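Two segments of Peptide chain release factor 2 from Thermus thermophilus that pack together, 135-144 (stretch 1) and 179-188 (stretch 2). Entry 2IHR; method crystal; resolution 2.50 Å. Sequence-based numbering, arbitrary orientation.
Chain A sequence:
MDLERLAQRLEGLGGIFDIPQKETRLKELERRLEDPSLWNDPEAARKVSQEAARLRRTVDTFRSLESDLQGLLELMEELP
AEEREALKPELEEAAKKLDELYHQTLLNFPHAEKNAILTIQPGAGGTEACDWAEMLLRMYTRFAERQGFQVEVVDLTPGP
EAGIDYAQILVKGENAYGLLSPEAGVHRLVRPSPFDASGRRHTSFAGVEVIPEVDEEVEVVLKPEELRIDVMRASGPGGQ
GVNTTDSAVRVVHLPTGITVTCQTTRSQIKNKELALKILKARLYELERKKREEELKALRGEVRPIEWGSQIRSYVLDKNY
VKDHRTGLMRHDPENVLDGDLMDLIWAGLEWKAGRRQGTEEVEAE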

ATOM      1  N   MET A 135      11.911  13.252  -5.309  1.00 53.62           N
ATOM      2  CA  MET A 135      10.988  13.951  -4.453  1.00 48.80           C
ATOM      3  C   MET A 135       9.921  13.045  -3.908  1.00 50.69           C
ATOM      4  O   MET A 135       9.589  13.079  -2.702  1.00 53.57           O
ATOM      5  N   LEU A 136       9.366  12.236  -4.796  1.00 55.96           N
ATOM      6  CA  LEU A 136       8.352  11.286  -4.403  1.00 53.22           C
ATOM      7  C   LEU A 136       9.001  10.285  -3.416  1.00 53.47           C
ATOM      8  O   LEU A 136       8.361   9.900  -2.431  1.00 56.06           O
ATOM      9  N   LEU A 137      10.257   9.875  -3.687  1.00 47.59           N
ATOM     10  CA  LEU A 137      11.008   8.927  -2.837  1.00 49.24           C
ATOM     11  C   LEU A 137      11.136   9.480  -1.417  1.00 55.14           C
ATOM     12  O   LEU A 137      10.970   8.770  -0.444  1.00 50.41           O
ATOM     13  N   ARG A 138      11.473  10.757  -1.324  1.00 57.76           N
ATOM     14  CA  ARG A 138      11.606  11.446  -0.057  1.00 55.95           C
ATOM     15  C   ARG A 138      10.191  11.502   0.587  1.00 60.42           C
ATOM     16  O   ARG A 138      10.008  11.324   1.821  1.00 57.87           O
ATOM     17  N   MET A 139       9.176  11.731  -0.248  1.00 56.13           N
ATOM     18  CA  MET A 139       7.843  11.803   0.280  1.00 53.19           C
ATOM     19  C   MET A 139       7.464  10.502   0.926  1.00 57.48           C
ATOM     20  O   MET A 139       7.041  10.477   2.079  1.00 63.68           O
ATOM     21  N   TYR A 140       7.607   9.407   0.200  1.00 55.21           N
ATOM     22  CA  TYR A 140       7.251   8.104   0.764  1.00 54.78           C
ATOM     23  C   TYR A 140       8.193   7.680   1.900  1.00 58.45           C
ATOM     24  O   TYR A 140       7.814   6.958   2.806  1.00 56.64           O
ATOM     25  N   THR A 141       9.432   8.137   1.861  1.00 59.69           N
ATOM     26  CA  THR A 141      10.352   7.759   2.910  1.00 59.76           C
ATOM     27  C   THR A 141       9.926   8.514   4.155  1.00 60.63           C
ATOM     28  O   THR A 141       9.859   7.943   5.224  1.00 64.86           O
ATOM     29  N   ARG A 142       9.616   9.801   4.011  1.00 64.99           N
ATOM     30  CA  ARG A 142       9.152  10.572   5.166  1.00 63.24           C
ATOM     31  C   ARG A 142       7.821   9.988   5.636  1.00 66.06           C
ATOM     32  O   ARG A 142       7.521   9.993   6.835  1.00 67.78           O
ATOM     33  N   PHE A 143       7.015   9.501   4.696  1.00 64.37           N
ATOM     34  CA  PHE A 143       5.717   8.939   5.060  1.00 63.04           C
ATOM     35  C   PHE A 143       5.911   7.751   5.980  1.00 67.12           C
ATOM     36  O   PHE A 143       5.252   7.626   7.011  1.00 65.00           O
ATOM     37  N   ALA A 144       6.818   6.872   5.590  1.00 67.74           N
ATOM     38  CA  ALA A 144       7.109   5.685   6.377  1.00 69.28           C
ATOM     39  C   ALA A 144       7.621   6.131   7.752  1.00 68.77           C
ATOM     40  O   ALA A 144       7.147   5.693   8.791  1.00 62.87           O
ATOM     41  N   LEU A 179      -2.124   0.557   2.881  1.00 58.95           N
ATOM     42  CA  LEU A 179      -2.066   2.019   2.922  1.00 59.50           C
ATOM     43  C   LEU A 179      -1.428   2.623   1.687  1.00 56.85           C
ATOM     44  O   LEU A 179      -1.967   3.550   1.109  1.00 52.71           O
ATOM     45  N   LEU A 180      -0.269   2.103   1.304  1.00 53.26           N
ATOM     46  CA  LEU A 180       0.459   2.596   0.159  1.00 48.78           C
ATOM     47  C   LEU A 180      -0.155   2.190  -1.182  1.00 51.52           C
ATOM     48  O   LEU A 180       0.131   2.803  -2.228  1.00 47.06           O
ATOM     49  N   SER A 181      -0.989   1.163  -1.145  1.00 55.45           N
ATOM     50  CA  SER A 181      -1.566   0.631  -2.359  1.00 61.84           C
ATOM     51  C   SER A 181      -2.312   1.620  -3.289  1.00 61.13           C
ATOM     52  O   SER A 181      -2.157   1.554  -4.497  1.00 65.70           O
ATOM     53  N   PRO A 182      -3.073   2.579  -2.742  1.00 66.59           N
ATOM     54  CA  PRO A 182      -3.789   3.510  -3.615  1.00 65.23           C
ATOM     55  C   PRO A 182      -2.912   4.608  -4.184  1.00 67.46           C
ATOM     56  O   PRO A 182      -3.398   5.574  -4.786  1.00 67.17           O
ATOM     57  N   GLU A 183      -1.614   4.459  -3.994  1.00 52.36           N
ATOM     58  CA  GLU A 183      -0.667   5.447  -4.456  1.00 47.95           C
ATOM     59  C   GLU A 183      -0.048   5.034  -5.783  1.00 48.63           C
ATOM     60  O   GLU A 183       0.606   5.827  -6.473  1.00 40.30           O
ATOM     61  N   ALA A 184      -0.206   3.762  -6.119  1.00 51.45           N
ATOM     62  CA  ALA A 184       0.324   3.266  -7.372  1.00 52.34           C
ATOM     63  C   ALA A 184      -0.355   4.046  -8.524  1.00 48.83           C
ATOM     64  O   ALA A 184      -1.564   4.222  -8.556  1.00 50.51           O
ATOM     65  N   GLY A 185       0.429   4.541  -9.458  1.00 46.79           N
ATOM     66  CA  GLY A 185      -0.142   5.291 -10.555  1.00 44.57           C
ATOM     67  C   GLY A 185       0.857   6.306 -11.042  1.00 48.45           C
ATOM     68  O   GLY A 185       2.043   6.238 -10.657  1.00 54.67           O
ATOM     69  N   VAL A 186       0.410   7.239 -11.881  1.00 51.20           N
ATOM     70  CA  VAL A 186       1.310   8.269 -12.400  1.00 55.76           C
ATOM     71  C   VAL A 186       1.149   9.598 -11.627  1.00 53.34           C
ATOM     72  O   VAL A 186       0.048  10.037 -11.302  1.00 55.83           O
ATOM     73  N   HIS A 187       2.259  10.250 -11.348  1.00 46.84           N
ATOM     74  CA  HIS A 187       2.196  11.465 -10.575  1.00 48.98           C
ATOM     75  C   HIS A 187       2.722  12.612 -11.389  1.00 48.40           C
ATOM     76  O   HIS A 187       3.824  12.524 -11.959  1.00 58.74           O
ATOM     77  N   ARG A 188       1.953  13.701 -11.464  1.00 51.75           N
ATOM     78  CA  ARG A 188       2.397  14.852 -12.254  1.00 52.60           C
ATOM     79  C   ARG A 188       2.826  16.081 -11.431  1.00 50.52           C
ATOM     80  O   ARG A 188       2.146  16.486 -10.468  1.00 54.05           O
TER

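Stretch 1 is a continuous piece of helix, and stretch 2 passes from a helix through a short 3-10 segment and a turn into a strand. The two bury 316 Å² between them. Every closest contact is between side-chain atoms, with the backbones well apart: the nearest CA pairs are Leu 136 CA to His 187 CA at 8.7 Å and Tyr 140 CA to Leu 180 CA at 8.8 Å. The helical repeat selects the residues that face stretch 2: Leu 136, Met 139, Tyr 140 and Phe 143 direct their CA-to-CB bonds toward it, whereas Met 135, Leu 137, Arg 138, Thr 141 and Arg 142 are out of reach. Thr 141, chi1 m, instead turns its hydroxyl back along its own helix, where OG1 donates to Leu 137 O at 2.8 Å.

Tyr 140 is the centre of the contact and gives up the largest area, 72 Å². With chi1 at -67° (m) and chi2 at -57°, its ring reaches across the gap and carries the hydroxyl to stretch 2. There Tyr 140 OH donates a hydrogen bond to Glu 183 OE1 at 2.9 Å, with the carboxylate oxygen at the ring edge and near its plane, as suits a phenolic donor. Glu 183 meets it by folding compactly: chi1 and chi2 are both m (-70° and -67°), so the side chain curls rather than extends. Its carboxylate is buried, and both oxygens also find hydrogen-bond partners elsewhere in the structure, which offsets the cost of enclosing them.

His 187 approaches the same hydroxyl from the strand, its CE1 3.3 Å from Tyr 140 OH. Its chi1 is m (-69°) and chi2 is -108°, an orientation that sends NE2 back to the 3-10 segment, where it donates to Glu 183 O at 3.0 Å with a nearly straight angle of 169°. This bond ties the strand to the preceding segment across the turn at Ala 184 and helps hold the imidazole in place. The other nitrogen, ND1, is hydrogen-bonded elsewhere in the structure and lies 3.9 Å from Leu 136 CD2. Leu 136, in the common m,t rotamer (-72°, 159°), thus sets a methyl against the imidazole.

The remaining contact is apolar and centres on Leu 180. Its CA-to-CB bond points sideways, but chi1 at -79° (m) and chi2 at 177° (t) bring the end of the side chain nearer to the helix. Leu 180 CD2 touches two aromatic residues, lying 4.0 Å from Tyr 140 CD1 and 3.8 Å from Phe 143 CE2. Phe 143 adopts chi1 t (167°) with chi2 at 69°, unlike Tyr 140 one turn earlier, and its ring extends toward stretch 2 to meet this methyl. Leu 179 and Met 139 also point toward the opposing stretch, yet their nearest approaches are 4.6 Å, Leu 179 CB to Phe 143 CZ and Met 139 CE to Glu 183 OE1.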

ATOM      1  CB  MET A 135      10.357  15.126  -5.200  1.00 54.03           C
ATOM      2  CG  MET A 135      11.368  16.280  -5.527  1.00 57.43           C
ATOM      3  SD  MET A 135      10.436  17.776  -5.943  1.00 58.70           S
ATOM      4  CE  MET A 135      10.945  18.018  -7.624  1.00 63.93           C
ATOM      5  CB  LEU A 136       7.819  10.577  -5.662  1.00 42.72           C
ATOM      6  CG  LEU A 136       6.921  11.376  -6.637  1.00 46.51           C
ATOM      7  CD1 LEU A 136       6.923  10.720  -8.036  1.00 46.67           C
ATOM      8  CD2 LEU A 136       5.485  11.446  -6.085  1.00 39.29           C
ATOM      9  CB  LEU A 137      12.440   8.701  -3.367  1.00 51.75           C
ATOM     10  CG  LEU A 137      13.225   7.365  -3.107  1.00 57.43           C
ATOM     11  CD1 LEU A 137      14.696   7.673  -2.892  1.00 42.64           C
ATOM     12  CD2 LEU A 137      12.685   6.593  -1.949  1.00 40.43           C
ATOM     13  CB  ARG A 138      12.128  12.839  -0.356  1.00 76.89           C
ATOM     14  CG  ARG A 138      13.075  13.436   0.666  1.00 92.80           C
ATOM     15  CD  ARG A 138      14.452  13.603   0.047  1.00 99.52           C
ATOM     16  NE  ARG A 138      14.402  14.518  -1.083  1.00109.98           N
ATOM     17  CZ  ARG A 138      15.450  14.876  -1.817  1.00113.40           C
ATOM     18  NH1 ARG A 138      16.665  14.397  -1.549  1.00115.50           N
ATOM     19  NH2 ARG A 138      15.273  15.719  -2.824  1.00111.15           N
ATOM     20  CB  MET A 139       6.860  12.139  -0.808  1.00 36.47           C
ATOM     21  CG  MET A 139       5.406  12.242  -0.382  1.00 32.93           C
ATOM     22  SD  MET A 139       4.334  12.724  -1.765  1.00 60.33           S
ATOM     23  CE  MET A 139       4.195  11.281  -2.492  1.00 41.86           C
ATOM     24  CB  TYR A 140       7.242   7.058  -0.360  1.00 51.59           C
ATOM     25  CG  TYR A 140       6.136   7.289  -1.352  1.00 52.70           C
ATOM     26  CD1 TYR A 140       4.826   7.335  -0.938  1.00 47.10           C
ATOM     27  CD2 TYR A 140       6.404   7.541  -2.697  1.00 59.70           C
ATOM     28  CE1 TYR A 140       3.808   7.645  -1.801  1.00 56.63           C
ATOM     29  CE2 TYR A 140       5.372   7.837  -3.592  1.00 52.48           C
ATOM     30  CZ  TYR A 140       4.078   7.900  -3.131  1.00 58.26           C
ATOM     31  OH  TYR A 140       3.040   8.286  -3.968  1.00 63.77           O
ATOM     32  CB  THR A 141      11.796   8.098   2.521  1.00 57.01           C
ATOM     33  OG1 THR A 141      12.233   7.182   1.514  1.00 58.64           O
ATOM     34  CG2 THR A 141      12.706   7.928   3.679  1.00 60.35           C
ATOM     35  CB  ARG A 142       8.940  12.076   4.838  1.00 54.59           C
ATOM     36  CG  ARG A 142      10.186  12.926   4.665  1.00 50.18           C
ATOM     37  CD  ARG A 142      10.850  13.227   6.042  1.00 49.87           C
ATOM     38  NE  ARG A 142      10.039  14.119   6.859  1.00 49.72           N
ATOM     39  CZ  ARG A 142       9.309  13.729   7.897  1.00 57.92           C
ATOM     40  NH1 ARG A 142       9.331  12.446   8.259  1.00 61.91           N
ATOM     41  NH2 ARG A 142       8.467  14.596   8.504  1.00 51.53           N
ATOM     42  CB  PHE A 143       4.950   8.467   3.835  1.00 63.68           C
ATOM     43  CG  PHE A 143       3.764   7.622   4.174  1.00 58.06           C
ATOM     44  CD1 PHE A 143       2.647   8.180   4.806  1.00 61.16           C
ATOM     45  CD2 PHE A 143       3.784   6.257   3.941  1.00 56.87           C
ATOM     46  CE1 PHE A 143       1.566   7.386   5.216  1.00 59.11           C
ATOM     47  CE2 PHE A 143       2.705   5.436   4.345  1.00 57.01           C
ATOM     48  CZ  PHE A 143       1.599   6.010   4.988  1.00 60.45           C
ATOM     49  CB  ALA A 144       8.163   4.850   5.652  1.00 64.67           C
ATOM     50  CB  LEU A 179      -1.271   2.496   4.137  1.00 57.65           C
ATOM     51  CG  LEU A 179      -1.926   2.104   5.461  1.00 60.22           C
ATOM     52  CD1 LEU A 179      -1.014   2.521   6.610  1.00 58.62           C
ATOM     53  CD2 LEU A 179      -3.291   2.766   5.586  1.00 56.46           C
ATOM     54  CB  LEU A 180       1.896   2.081   0.219  1.00 42.69           C
ATOM     55  CG  LEU A 180       2.752   2.869   1.186  1.00 51.26           C
ATOM     56  CD1 LEU A 180       4.199   2.325   1.322  1.00 38.36           C
ATOM     57  CD2 LEU A 180       2.724   4.317   0.671  1.00 47.24           C
ATOM     58  CB  SER A 181      -2.408  -0.626  -2.017  1.00 53.26           C
ATOM     59  OG  SER A 181      -3.657  -0.367  -1.380  1.00 64.89           O
ATOM     60  CB  PRO A 182      -4.840   4.079  -2.691  1.00 54.11           C
ATOM     61  CG  PRO A 182      -4.092   4.175  -1.377  1.00 49.53           C
ATOM     62  CD  PRO A 182      -3.403   2.832  -1.326  1.00 57.23           C
ATOM     63  CB  GLU A 183       0.425   5.601  -3.385  1.00 39.62           C
ATOM     64  CG  GLU A 183      -0.055   6.270  -2.111  1.00 43.06           C
ATOM     65  CD  GLU A 183      -0.433   7.742  -2.318  1.00 54.50           C
ATOM     66  OE1 GLU A 183       0.471   8.555  -2.673  1.00 47.73           O
ATOM     67  OE2 GLU A 183      -1.635   8.074  -2.130  1.00 51.31           O
ATOM     68  CB  ALA A 184       0.037   1.818  -7.461  1.00 62.72           C
ATOM     69  CB  VAL A 186       1.095   8.479 -13.936  1.00 56.52           C
ATOM     70  CG1 VAL A 186       2.061   9.533 -14.471  1.00 55.05           C
ATOM     71  CG2 VAL A 186       1.340   7.178 -14.657  1.00 51.73           C
ATOM     72  CB  HIS A 187       3.013  11.263  -9.267  1.00 45.70           C
ATOM     73  CG  HIS A 187       2.386  10.290  -8.312  1.00 40.38           C
ATOM     74  ND1 HIS A 187       1.786  10.675  -7.136  1.00 54.23           N
ATOM     75  CD2 HIS A 187       2.274   8.935  -8.353  1.00 49.76           C
ATOM     76  CE1 HIS A 187       1.347   9.614  -6.481  1.00 45.97           C
ATOM     77  NE2 HIS A 187       1.631   8.542  -7.202  1.00 48.65           N
ATOM     78  CB  ARG A 188       1.308  15.252 -13.238  1.00 59.18           C
ATOM     79  CG  ARG A 188       1.682  16.423 -14.062  1.00 63.07           C
ATOM     80  CD  ARG A 188       0.639  16.732 -15.073  1.00 70.07           C
ATOM     81  NE  ARG A 188      -0.541  17.321 -14.468  1.00 73.94           N
ATOM     82  CZ  ARG A 188      -1.030  18.503 -14.832  1.00 78.09           C
ATOM     83  NH1 ARG A 188      -0.428  19.192 -15.789  1.00 75.50           N
ATOM     84  NH2 ARG A 188      -2.121  18.992 -14.246  1.00 80.59           N
TER